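Local coordinates for salicylate 5-hydroxylase, large oxygenase component (Ralstonia sp., PDB 7C8Z), which hydroxylates salicylate at C5 to gentisate, using dioxygen, a mononuclear iron and NADH-derived electrons passed through a Rieske [2Fe-2S] cluster, at residues 210-215 against 357-362; 73-78 against 217-222; 273-278 against 322-327; 305-310 against 375-380. One frame throughout, in Å; residues are numbered along the deposited sequence.

Interaction 1 (210-215 against 357-362)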
loop_
_atom_site.group_PDB
_atom_site.type_symbol
_atom_site.label_atom_id
_atom_site.label_comp_id
_atom_site.label_asym_id
_atom_site.label_seq_id
_atom_site.Cartn_x
_atom_site.Cartn_y
_atom_site.Cartn_z
ATOM N N ARG A 210 -4.041 41.151 11.674
ATOM C CA ARG A 210 -3.503 41.100 13.023
ATOM C C ARG A 210 -2.318 40.148 13.100
ATOM O O ARG A 210 -1.305 40.457 13.743
ATOM C CB ARG A 210 -4.601 40.678 13.997
ATOM C CG ARG A 210 -4.092 40.381 15.376
ATOM C CD ARG A 210 -5.086 39.568 16.167
ATOM N NE ARG A 210 -4.609 39.355 17.525
ATOM C CZ ARG A 210 -4.090 38.213 17.960
ATOM N NH1 ARG A 210 -3.987 37.180 17.138
ATOM N NH2 ARG A 210 -3.675 38.104 19.215
ATOM N N VAL A 211 -2.411 38.996 12.428
ATOM C CA VAL A 211 -1.254 38.106 12.377
ATOM C C VAL A 211 -0.243 38.601 11.350
ATOM O O VAL A 211 0.945 38.756 11.651
ATOM C CB VAL A 211 -1.710 36.664 12.083
ATOM C CG1 VAL A 211 -0.565 35.860 11.514
ATOM C CG2 VAL A 211 -2.228 36.001 13.345
ATOM N N PHE A 212 -0.698 38.856 10.123
ATOM C CA PHE A 212 0.160 39.364 9.052
ATOM C C PHE A 212 0.093 40.890 9.061
ATOM O O PHE A 212 -0.606 41.519 8.265
ATOM C CB PHE A 212 -0.268 38.791 7.710
ATOM C CG PHE A 212 -0.317 37.290 7.676
ATOM C CD1 PHE A 212 0.852 36.544 7.681
ATOM C CD2 PHE A 212 -1.531 36.625 7.627
ATOM C CE1 PHE A 212 0.810 35.162 7.645
ATOM C CE2 PHE A 212 -1.581 35.240 7.588
ATOM C CZ PHE A 212 -0.411 34.510 7.600
ATOM N N ASN A 213 0.838 41.496 9.986
ATOM C CA ASN A 213 0.727 42.925 10.243
ATOM C C ASN A 213 1.723 43.761 9.449
ATOM O O ASN A 213 1.932 44.932 9.780
ATOM C CB ASN A 213 0.889 43.212 11.738
ATOM C CG ASN A 213 2.314 42.994 12.238
ATOM O OD1 ASN A 213 3.193 42.545 11.497
ATOM N ND2 ASN A 213 2.549 43.331 13.501
ATOM N N GLY A 214 2.329 43.200 8.410
ATOM C CA GLY A 214 3.251 43.930 7.576
ATOM C C GLY A 214 4.712 43.652 7.851
ATOM O O GLY A 214 5.557 43.986 7.012
ATOM N N ARG A 215 5.037 43.074 9.005
ATOM C CA ARG A 215 6.409 42.654 9.249
ATOM C C ARG A 215 6.804 41.584 8.236
ATOM O O ARG A 215 5.965 40.831 7.740
ATOM C CB ARG A 215 6.550 42.094 10.664
ATOM C CG ARG A 215 6.359 43.090 11.787
ATOM C CD ARG A 215 6.283 42.369 13.126
ATOM N NE ARG A 215 4.978 41.747 13.327
ATOM C CZ ARG A 215 4.654 40.980 14.365
ATOM N NH1 ARG A 215 5.548 40.723 15.312
ATOM N NH2 ARG A 215 3.428 40.471 14.456
ATOM N N THR A 357 3.089 25.296 8.053
ATOM C CA THR A 357 4.214 26.205 7.846
ATOM C C THR A 357 4.319 27.052 9.107
ATOM O O THR A 357 3.492 27.944 9.339
ATOM C CB THR A 357 4.005 27.076 6.611
ATOM O OG1 THR A 357 3.540 26.268 5.523
ATOM C CG2 THR A 357 5.305 27.759 6.215
ATOM N N HIS A 358 5.308 26.742 9.944
ATOM C CA HIS A 358 5.563 27.506 11.157
ATOM C C HIS A 358 6.521 28.641 10.832
ATOM O O HIS A 358 7.583 28.405 10.231
ATOM C CB HIS A 358 6.161 26.619 12.247
ATOM C CG HIS A 358 5.198 25.635 12.827
ATOM N ND1 HIS A 358 4.688 25.756 14.102
ATOM C CD2 HIS A 358 4.654 24.507 12.310
ATOM C CE1 HIS A 358 3.871 24.747 14.345
ATOM N NE2 HIS A 358 3.833 23.973 13.273
ATOM N N PHE A 359 6.169 29.860 11.259
ATOM C CA PHE A 359 7.002 31.009 10.929
ATOM C C PHE A 359 7.105 31.955 12.115
ATOM O O PHE A 359 6.305 31.907 13.051
ATOM C CB PHE A 359 6.467 31.768 9.703
ATOM C CG PHE A 359 5.066 32.298 9.871
ATOM C CD1 PHE A 359 3.967 31.482 9.641
ATOM C CD2 PHE A 359 4.847 33.617 10.239
ATOM C CE1 PHE A 359 2.683 31.968 9.784
ATOM C CE2 PHE A 359 3.564 34.109 10.386
ATOM C CZ PHE A 359 2.483 33.284 10.154
ATOM N N GLY A 360 8.125 32.807 12.063
ATOM C CA GLY A 360 8.304 33.894 13.002
ATOM C C GLY A 360 8.447 35.202 12.255
ATOM O O GLY A 360 8.189 35.253 11.048
ATOM N N PHE A 361 8.845 36.266 12.944
ATOM C CA PHE A 361 8.992 37.578 12.336
ATOM C C PHE A 361 10.463 37.966 12.280
ATOM O O PHE A 361 11.292 37.457 13.040
ATOM C CB PHE A 361 8.194 38.632 13.110
ATOM C CG PHE A 361 6.776 38.229 13.381
ATOM C CD1 PHE A 361 5.798 38.395 12.413
ATOM C CD2 PHE A 361 6.423 37.667 14.596
ATOM C CE1 PHE A 361 4.498 38.017 12.651
ATOM C CE2 PHE A 361 5.121 37.288 14.843
ATOM C CZ PHE A 361 4.156 37.463 13.869
ATOM N N GLU A 362 10.779 38.875 11.354
ATOM C CA GLU A 362 12.169 39.274 11.159
ATOM C C GLU A 362 12.753 39.939 12.401
ATOM O O GLU A 362 13.945 39.774 12.682
ATOM C CB GLU A 362 12.293 40.190 9.938
ATOM C CG GLU A 362 13.604 40.015 9.163
ATOM C CD GLU A 362 13.587 38.812 8.225
ATOM O OE1 GLU A 362 14.122 37.747 8.607
ATOM O OE2 GLU A 362 13.047 38.933 7.104
#
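The guanidinium of Arg215 lies flat on the ring of Phe361, a cation-pi stack in which Arg215 CZ sits 3.3 Å from the centroid of the Phe361 ring and only 9° off its normal. The two planes are 12° apart. NH1 lies over the CG/CD2 side of the ring, while NH2 lies over CE1 and CZ. A bend at chi3 (-77°) turns the end of the arginine into this position, where Asn213 OD1 accepts from Arg215 NE at 2.7 Å, nearly in the guanidinium plane, and also from Arg215 N at 3.1 Å. The second bond makes an Asx turn just beyond the end of helix 196-211. At the edge of the Phe361 ring, CE1 meets Val211 O at 3.8 Å. Two residues earlier on the strand, Phe359 packs against the helix end. Its CZ lies 3.6 Å from Phe212 CE1, in a near-parallel but strongly offset ring pair with little overlap. Val211 CG1 covers the centre of the Phe212 ring and also reaches the edge of Phe359, 4.2 Å from its CZ. Trp315 makes a further cation-pi contact with Arg215 and meets Phe361 edge-to-face. The aromatic surroundings would probably favour the charge of Arg215, and Asn213 OD1, accepting two hydrogen bonds, helps to fix the rotation of the guanidinium; between 210-215 and 357-362 the attraction is cation-pi and apolar, with no hydrogen bond across.

Interaction 2 (73-78 against 217-222)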
loop_
_atom_site.group_PDB
_atom_site.type_symbol
_atom_site.label_atom_id
_atom_site.label_comp_id
_atom_site.label_asym_id
_atom_site.label_seq_id
_atom_site.Cartn_x
_atom_site.Cartn_y
_atom_site.Cartn_z
ATOM N N LEU A 73 3.605 31.701 1.582
ATOM C CA LEU A 73 4.115 32.926 2.172
ATOM C C LEU A 73 5.142 33.563 1.247
ATOM O O LEU A 73 5.891 32.864 0.553
ATOM C CB LEU A 73 4.755 32.653 3.534
ATOM C CG LEU A 73 3.819 32.044 4.576
ATOM C CD1 LEU A 73 4.487 32.024 5.943
ATOM C CD2 LEU A 73 2.522 32.830 4.610
ATOM N N GLU A 74 5.195 34.899 1.262
ATOM C CA GLU A 74 6.166 35.602 0.429
ATOM C C GLU A 74 7.595 35.239 0.814
ATOM O O GLU A 74 8.470 35.157 -0.055
ATOM C CB GLU A 74 5.958 37.112 0.527
ATOM C CG GLU A 74 4.614 37.579 0.013
ATOM C CD GLU A 74 4.648 39.005 -0.511
ATOM O OE1 GLU A 74 5.672 39.398 -1.109
ATOM O OE2 GLU A 74 3.644 39.730 -0.324
ATOM N N ALA A 75 7.846 35.017 2.106
ATOM C CA ALA A 75 9.185 34.671 2.568
ATOM C C ALA A 75 9.687 33.358 1.985
ATOM O O ALA A 75 10.901 33.133 1.962
ATOM C CB ALA A 75 9.214 34.603 4.095
ATOM N N GLU A 76 8.792 32.480 1.523
ATOM C CA GLU A 76 9.249 31.254 0.880
ATOM C C GLU A 76 9.879 31.517 -0.482
ATOM O O GLU A 76 10.572 30.642 -1.007
ATOM C CB GLU A 76 8.096 30.259 0.716
ATOM C CG GLU A 76 7.126 30.210 1.881
ATOM C CD GLU A 76 6.189 29.021 1.811
ATOM O OE1 GLU A 76 6.612 27.896 2.132
ATOM O OE2 GLU A 76 5.026 29.211 1.411
ATOM N N ILE A 77 9.669 32.696 -1.060
ATOM C CA ILE A 77 10.206 32.995 -2.385
ATOM C C ILE A 77 10.748 34.421 -2.411
ATOM O O ILE A 77 10.186 35.289 -3.096
ATOM C CB ILE A 77 9.140 32.771 -3.471
ATOM C CG1 ILE A 77 7.785 33.333 -3.035
ATOM C CG2 ILE A 77 8.997 31.289 -3.773
ATOM C CD1 ILE A 77 6.881 33.690 -4.196
ATOM N N PRO A 78 11.842 34.707 -1.696
ATOM C CA PRO A 78 12.271 36.110 -1.565
ATOM C C PRO A 78 12.870 36.693 -2.832
ATOM O O PRO A 78 12.654 37.876 -3.119
ATOM C CB PRO A 78 13.304 36.047 -0.433
ATOM C CG PRO A 78 13.847 34.662 -0.502
ATOM C CD PRO A 78 12.696 33.791 -0.921
ATOM N N LEU A 217 8.376 38.056 7.413
ATOM C CA LEU A 217 8.390 36.809 8.162
ATOM C C LEU A 217 9.651 36.012 7.848
ATOM O O LEU A 217 10.250 36.159 6.779
ATOM C CB LEU A 217 7.155 35.967 7.835
ATOM C CG LEU A 217 5.871 36.755 7.569
ATOM C CD1 LEU A 217 4.767 35.840 7.068
ATOM C CD2 LEU A 217 5.425 37.493 8.821
ATOM N N LYS A 218 10.070 35.194 8.814
ATOM C CA LYS A 218 11.161 34.239 8.634
ATOM C C LYS A 218 10.585 32.843 8.831
ATOM O O LYS A 218 9.970 32.562 9.865
ATOM C CB LYS A 218 12.319 34.505 9.602
ATOM C CG LYS A 218 11.919 34.693 11.056
ATOM C CD LYS A 218 13.111 35.110 11.910
ATOM C CE LYS A 218 14.038 33.936 12.184
ATOM N NZ LYS A 218 15.031 34.244 13.252
ATOM N N ILE A 219 10.776 31.978 7.837
ATOM C CA ILE A 219 10.231 30.624 7.883
ATOM C C ILE A 219 11.001 29.785 8.895
ATOM O O ILE A 219 12.222 29.618 8.787
ATOM C CB ILE A 219 10.260 29.975 6.494
ATOM C CG1 ILE A 219 9.564 30.879 5.481
ATOM C CG2 ILE A 219 9.595 28.611 6.532
ATOM C CD1 ILE A 219 8.136 31.192 5.838
ATOM N N LEU A 220 10.281 29.218 9.864
ATOM C CA LEU A 220 10.902 28.302 10.809
ATOM C C LEU A 220 10.913 26.871 10.287
ATOM O O LEU A 220 11.903 26.155 10.480
ATOM C CB LEU A 220 10.183 28.355 12.161
ATOM C CG LEU A 220 10.186 29.693 12.909
ATOM C CD1 LEU A 220 9.490 29.560 14.256
ATOM C CD2 LEU A 220 11.601 30.224 13.082
ATOM N N GLY A 221 9.855 26.437 9.615
ATOM C CA GLY A 221 9.912 25.120 9.006
ATOM C C GLY A 221 8.550 24.553 8.662
ATOM O O GLY A 221 7.514 25.206 8.804
ATOM N N TYR A 222 8.583 23.310 8.176
ATOM C CA TYR A 222 7.397 22.605 7.713
ATOM C C TYR A 222 7.177 21.311 8.481
ATOM O O TYR A 222 8.130 20.595 8.807
ATOM C CB TYR A 222 7.485 22.271 6.227
ATOM C CG TYR A 222 7.711 23.473 5.365
ATOM C CD1 TYR A 222 6.653 24.270 4.964
ATOM C CD2 TYR A 222 8.986 23.821 4.960
ATOM C CE1 TYR A 222 6.863 25.376 4.174
ATOM C CE2 TYR A 222 9.205 24.925 4.173
ATOM C CZ TYR A 222 8.142 25.697 3.784
ATOM O OH TYR A 222 8.366 26.793 2.999
#
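An apolar seam joins the turn after strand 69-73, in the Rieske part of the chain, to strand 217-227 of the catalytic part. Leu73, Ala75 and Ile219 form its middle. Leu73 CD1 is 3.7 Å from Ile219 CD1 and 4.0 Å from Leu217 CD1, the leucine pair crossing at about a right angle. Ala75 points its methyl at the strand: CB is 4.0 Å from Ile219 CD1 and 3.3 Å from the carbonyl O of Leu217. In Ile219, chi1 of -53° turns CG1 toward the turn, where CD1 touches both Leu73 CD1 and Ala75 CB. The turn is a 3-10 segment, in which Glu76 N bonds to Leu73 O at 3.1 Å. The Glu76 side chain, extended beyond CG, brings OE2 to Leu73 N, accepting at 2.9 Å on its anti side; the same oxygen forms a salt bridge with Lys84. Further along strand 217-227, Leu220 and Gly221 face His358 in a classic beta bulge. Phe359 of strand 352-361 packs on both Leu73 and Leu217, while Leu220 faces helix 366-375, placing the seam between the Rieske turn and the outermost strand of this chain's catalytic sheet, where another protein chain bonds to the backbone of Leu220.

Interaction 3 (273-278 against 322-327)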
loop_
_atom_site.group_PDB
_atom_site.type_symbol
_atom_site.label_atom_id
_atom_site.label_comp_id
_atom_site.label_asym_id
_atom_site.label_seq_id
_atom_site.Cartn_x
_atom_site.Cartn_y
_atom_site.Cartn_z
ATOM N N HIS A 273 -15.984 31.903 6.461
ATOM C CA HIS A 273 -14.763 32.140 7.212
ATOM C C HIS A 273 -15.108 32.421 8.665
ATOM O O HIS A 273 -16.197 32.906 8.977
ATOM C CB HIS A 273 -13.973 33.312 6.624
ATOM C CG HIS A 273 -13.945 33.340 5.128
ATOM N ND1 HIS A 273 -13.937 32.197 4.358
ATOM C CD2 HIS A 273 -13.922 34.379 4.260
ATOM C CE1 HIS A 273 -13.908 32.531 3.080
ATOM N NE2 HIS A 273 -13.900 33.849 2.993
ATOM N N ALA A 274 -14.164 32.131 9.559
ATOM C CA ALA A 274 -14.460 32.322 10.974
ATOM C C ALA A 274 -13.194 32.669 11.737
ATOM O O ALA A 274 -12.076 32.431 11.276
ATOM C CB ALA A 274 -15.123 31.081 11.586
ATOM N N ALA A 275 -13.389 33.260 12.913
ATOM C CA ALA A 275 -12.293 33.589 13.813
ATOM C C ALA A 275 -12.734 33.273 15.232
ATOM O O ALA A 275 -13.769 33.772 15.685
ATOM C CB ALA A 275 -11.889 35.063 13.689
ATOM N N MET A 276 -11.959 32.446 15.925
ATOM C CA MET A 276 -12.189 32.133 17.330
ATOM C C MET A 276 -11.142 32.885 18.137
ATOM O O MET A 276 -9.942 32.640 17.976
ATOM C CB MET A 276 -12.120 30.624 17.581
ATOM C CG MET A 276 -13.195 29.843 16.824
ATOM S SD MET A 276 -13.269 28.054 17.096
ATOM C CE MET A 276 -11.718 27.745 17.941
ATOM N N ILE A 277 -11.601 33.799 18.994
ATOM C CA ILE A 277 -10.762 34.746 19.717
ATOM C C ILE A 277 -10.921 34.467 21.199
ATOM O O ILE A 277 -12.047 34.294 21.675
ATOM C CB ILE A 277 -11.185 36.198 19.411
ATOM C CG1 ILE A 277 -11.227 36.463 17.904
ATOM C CG2 ILE A 277 -10.307 37.193 20.141
ATOM C CD1 ILE A 277 -12.633 36.544 17.353
ATOM N N SER A 278 -9.811 34.429 21.932
ATOM C CA SER A 278 -9.933 34.196 23.362
ATOM C C SER A 278 -8.814 34.897 24.116
ATOM O O SER A 278 -7.694 35.054 23.612
ATOM C CB SER A 278 -9.931 32.700 23.718
ATOM O OG SER A 278 -10.469 32.510 25.021
ATOM N N VAL A 322 -5.990 33.427 18.634
ATOM C CA VAL A 322 -6.948 33.576 17.540
ATOM C C VAL A 322 -6.717 32.467 16.519
ATOM O O VAL A 322 -5.619 32.340 15.960
ATOM C CB VAL A 322 -6.858 34.956 16.855
ATOM C CG1 VAL A 322 -7.834 35.034 15.688
ATOM C CG2 VAL A 322 -7.142 36.074 17.840
ATOM N N MET A 323 -7.755 31.675 16.272
ATOM C CA MET A 323 -7.756 30.636 15.245
ATOM C C MET A 323 -8.667 31.105 14.118
ATOM O O MET A 323 -9.879 31.234 14.317
ATOM C CB MET A 323 -8.226 29.303 15.820
ATOM C CG MET A 323 -7.293 28.735 16.871
ATOM S SD MET A 323 -5.620 28.516 16.240
ATOM C CE MET A 323 -5.900 27.228 15.028
ATOM N N THR A 324 -8.097 31.371 12.945
ATOM C CA THR A 324 -8.843 31.949 11.833
ATOM C C THR A 324 -8.934 30.942 10.694
ATOM O O THR A 324 -7.913 30.538 10.134
ATOM C CB THR A 324 -8.186 33.243 11.354
ATOM O OG1 THR A 324 -8.182 34.191 12.425
ATOM C CG2 THR A 324 -8.942 33.827 10.162
ATOM N N THR A 325 -10.152 30.524 10.370
ATOM C CA THR A 325 -10.394 29.626 9.250
ATOM C C THR A 325 -10.771 30.442 8.019
ATOM O O THR A 325 -11.787 31.151 8.030
ATOM C CB THR A 325 -11.495 28.619 9.580
ATOM O OG1 THR A 325 -12.580 29.283 10.245
ATOM C CG2 THR A 325 -10.949 27.517 10.471
ATOM N N ILE A 326 -9.946 30.354 6.974
ATOM C CA ILE A 326 -10.249 30.942 5.675
ATOM C C ILE A 326 -10.665 29.805 4.749
ATOM O O ILE A 326 -9.845 28.956 4.364
ATOM C CB ILE A 326 -9.064 31.736 5.109
ATOM C CG1 ILE A 326 -8.780 32.950 5.995
ATOM C CG2 ILE A 326 -9.361 32.189 3.684
ATOM C CD1 ILE A 326 -7.642 33.810 5.505
ATOM N N PHE A 327 -11.954 29.806 4.417
ATOM C CA PHE A 327 -12.580 28.737 3.655
ATOM C C PHE A 327 -12.155 28.808 2.191
ATOM O O PHE A 327 -12.117 29.893 1.607
ATOM C CB PHE A 327 -14.102 28.863 3.764
ATOM C CG PHE A 327 -14.841 27.554 3.684
ATOM C CD1 PHE A 327 -14.880 26.693 4.770
ATOM C CD2 PHE A 327 -15.523 27.200 2.529
ATOM C CE1 PHE A 327 -15.575 25.497 4.703
ATOM C CE2 PHE A 327 -16.215 26.007 2.452
ATOM C CZ PHE A 327 -16.242 25.153 3.542
#
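His273 reaches across to Phe327 at one end of an antiparallel strand pair, 274-278 with 322-326, in the seven-stranded sheet of the helix-grip catalytic domain. From its CB, 3.4 Å from Thr325 O, the chain passes to CG, which faces the backbone N of Phe327. ND1 comes within 3.1 Å of Phe327 N and has Phe327 CB near the plane of the ring at its edge, and CE1 reaches Phe327 O at 3.5 Å. Phe199 meets the same imidazole with its ring steeply inclined. From here the strands run with almost exactly opposed directions (177°). Ala274 and Thr325 form a hydrogen-bonded pair, as do Met276 and Met323, with Ala275-Thr324 and Ile277-Val322 as the non-hydrogen-bonded pairs beside them. The latter two pairs point toward helix 196-211, where Ile277 touches Tyr207 and Val322 touches Arg210. On the opposite face, Ala274, Met276, Met323 and Thr325 look to helix 232-238 and the loop after it; there the Met323 side chain lies about 8 Å from the bound iron, and that of Met276 about 6 Å from the side chain of His243, an iron ligand. The hydroxyl of Thr325 bonds mainly to Lys239 and only weakly to Ala274 O. Among the rungs, Met276 N gives a nearly straight bond (170°) to Met323 O at 2.9 Å, and the same carbonyl O takes a CA-H contact from Ala275.

Interaction 4 (305-310 against 375-380)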
loop_
_atom_site.group_PDB
_atom_site.type_symbol
_atom_site.label_atom_id
_atom_site.label_comp_id
_atom_site.label_asym_id
_atom_site.label_seq_id
_atom_site.Cartn_x
_atom_site.Cartn_y
_atom_site.Cartn_z
ATOM N N PRO A 305 10.734 23.722 32.390
ATOM C CA PRO A 305 9.886 24.923 32.275
ATOM C C PRO A 305 9.872 25.551 30.889
ATOM O O PRO A 305 8.904 26.246 30.556
ATOM C CB PRO A 305 10.482 25.885 33.318
ATOM C CG PRO A 305 11.808 25.303 33.710
ATOM C CD PRO A 305 11.715 23.830 33.484
ATOM N N ARG A 306 10.898 25.322 30.065
ATOM C CA ARG A 306 10.917 25.919 28.734
ATOM C C ARG A 306 9.712 25.516 27.897
ATOM O O ARG A 306 9.330 26.261 26.986
ATOM C CB ARG A 306 12.194 25.528 27.991
ATOM C CG ARG A 306 13.430 26.286 28.420
ATOM C CD ARG A 306 14.656 25.708 27.749
ATOM N NE ARG A 306 14.908 24.340 28.188
ATOM C CZ ARG A 306 15.908 23.591 27.745
ATOM N NH1 ARG A 306 16.750 24.081 26.846
ATOM N NH2 ARG A 306 16.065 22.353 28.197
ATOM N N LEU A 307 9.083 24.379 28.203
ATOM C CA LEU A 307 7.930 23.941 27.427
ATOM C C LEU A 307 6.706 24.825 27.633
ATOM O O LEU A 307 5.689 24.599 26.966
ATOM C CB LEU A 307 7.590 22.486 27.763
ATOM C CG LEU A 307 6.927 21.646 26.665
ATOM C CD1 LEU A 307 7.915 21.311 25.552
ATOM C CD2 LEU A 307 6.329 20.376 27.257
ATOM N N LEU A 308 6.752 25.814 28.526
ATOM C CA LEU A 308 5.722 26.840 28.461
ATOM C C LEU A 308 6.320 28.214 28.175
ATOM O O LEU A 308 6.265 28.682 27.032
ATOM C CB LEU A 308 4.930 26.864 29.768
ATOM C CG LEU A 308 4.179 25.575 30.115
ATOM C CD1 LEU A 308 3.690 25.603 31.558
ATOM C CD2 LEU A 308 3.018 25.349 29.150
ATOM N N ASP A 309 6.990 28.800 29.168
ATOM C CA ASP A 309 7.626 30.121 29.064
ATOM C C ASP A 309 6.830 31.075 28.168
ATOM O O ASP A 309 7.358 31.670 27.225
ATOM C CB ASP A 309 9.074 30.007 28.592
ATOM C CG ASP A 309 9.842 31.314 28.757
ATOM O OD1 ASP A 309 9.620 32.017 29.767
ATOM O OD2 ASP A 309 10.660 31.644 27.870
ATOM N N ILE A 310 5.535 31.194 28.449
ATOM C CA ILE A 310 4.660 32.043 27.645
ATOM C C ILE A 310 4.909 33.498 28.020
ATOM O O ILE A 310 4.771 33.881 29.186
ATOM C CB ILE A 310 3.184 31.676 27.846
ATOM C CG1 ILE A 310 2.965 30.173 27.678
ATOM C CG2 ILE A 310 2.318 32.458 26.874
ATOM C CD1 ILE A 310 3.443 29.627 26.359
ATOM N N GLN A 375 7.870 26.034 21.812
ATOM C CA GLN A 375 6.429 25.956 21.996
ATOM C C GLN A 375 5.739 25.209 20.859
ATOM O O GLN A 375 4.613 24.736 21.044
ATOM C CB GLN A 375 5.841 27.360 22.139
ATOM C CG GLN A 375 6.157 28.022 23.465
ATOM C CD GLN A 375 5.542 29.394 23.582
ATOM O OE1 GLN A 375 6.100 30.289 24.217
ATOM N NE2 GLN A 375 4.379 29.569 22.969
ATOM N N ALA A 376 6.398 25.059 19.707
ATOM C CA ALA A 376 5.842 24.225 18.642
ATOM C C ALA A 376 5.690 22.754 19.035
ATOM O O ALA A 376 5.039 22.001 18.303
ATOM C CB ALA A 376 6.705 24.332 17.384
ATOM N N ASN A 377 6.270 22.323 20.157
ATOM C CA ASN A 377 6.095 20.945 20.607
ATOM C C ASN A 377 4.653 20.619 20.984
ATOM O O ASN A 377 4.332 19.437 21.157
ATOM C CB ASN A 377 7.025 20.653 21.790
ATOM C CG ASN A 377 8.428 20.246 21.347
ATOM O OD1 ASN A 377 8.640 19.844 20.199
ATOM N ND2 ASN A 377 9.391 20.349 22.258
ATOM N N LEU A 378 3.787 21.623 21.130
ATOM C CA LEU A 378 2.377 21.389 21.421
ATOM C C LEU A 378 1.541 21.160 20.171
ATOM O O LEU A 378 0.415 20.660 20.275
ATOM C CB LEU A 378 1.780 22.573 22.189
ATOM C CG LEU A 378 2.535 23.126 23.393
ATOM C CD1 LEU A 378 1.814 24.345 23.926
ATOM C CD2 LEU A 378 2.665 22.071 24.469
ATOM N N PHE A 379 2.057 21.521 19.005
ATOM C CA PHE A 379 1.300 21.484 17.765
ATOM C C PHE A 379 2.013 20.598 16.748
ATOM O O PHE A 379 3.062 20.013 17.024
ATOM C CB PHE A 379 1.093 22.908 17.244
ATOM C CG PHE A 379 0.777 23.896 18.333
ATOM C CD1 PHE A 379 -0.508 23.995 18.844
ATOM C CD2 PHE A 379 1.770 24.699 18.872
ATOM C CE1 PHE A 379 -0.799 24.889 19.856
ATOM C CE2 PHE A 379 1.485 25.595 19.889
ATOM C CZ PHE A 379 0.199 25.691 20.379
ATOM N N GLY A 380 1.425 20.498 15.563
ATOM C CA GLY A 380 1.956 19.653 14.524
ATOM C C GLY A 380 1.534 18.210 14.704
ATOM O O GLY A 380 0.869 17.855 15.682
#
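Leu308, whose backbone N bonds to Pro305 O at 3.0 Å and so closes a 3-10 turn, looks with its own carbonyl at the extended side chain of Gln375, Leu308 O lying 3.6 Å from Gln375 CG. The residues of this turn and those just after it thereby meet the end of helix 366-375. Ile310 approaches the same glutamine obliquely, CD1 lying 3.5 Å from Gln375 CD. Leu307 reaches the next residues of the second segment: chi1 of -151° swings CG roughly opposite the backbone N and carries CD1 to Asn377, 3.9 Å from CB and 3.7 Å from ND2. The two side chains cross at about a right angle. Asn377 ND2 has its hydrogen bond to the backbone of a neighbouring chain of another protein, whose apolar side chains also pack on Leu307 and Asn377. Helix 366-375 runs on into a second 3-10 turn, 376-378, where Phe379 N bonds to Ala376 O at 3.1 Å. Asp309 is tied to that helix by a salt bridge with Arg371. Leu307 and Ile310 thus bring aliphatic carbon against the two amide side chains, and the clearly directed polar links run to Arg371 and to the other protein at the subunit interface.

In the fold
From the N terminus, 73-78 waits until 217-222 to close interaction 2, a loop containing most of the Rieske domain. Before it closes, 210-215 has opened interaction 1, so these two cross; they also meet directly, strands 217-227 and 352-361 being neighbours in the catalytic sheet. Interaction 3 begins and ends within the span of interaction 1, pairing 273-278 with 322-327 nearer the other edge of that sheet. Interaction 4 starts at 305-310, between the strands of interaction 3, and closes at 375-380, after 357-362 has completed interaction 1; it crosses both. Interaction 2 precedes interactions 3 and 4 in series. Together they tie Rieske turn, helix 196-211, catalytic sheet and helix 366-375.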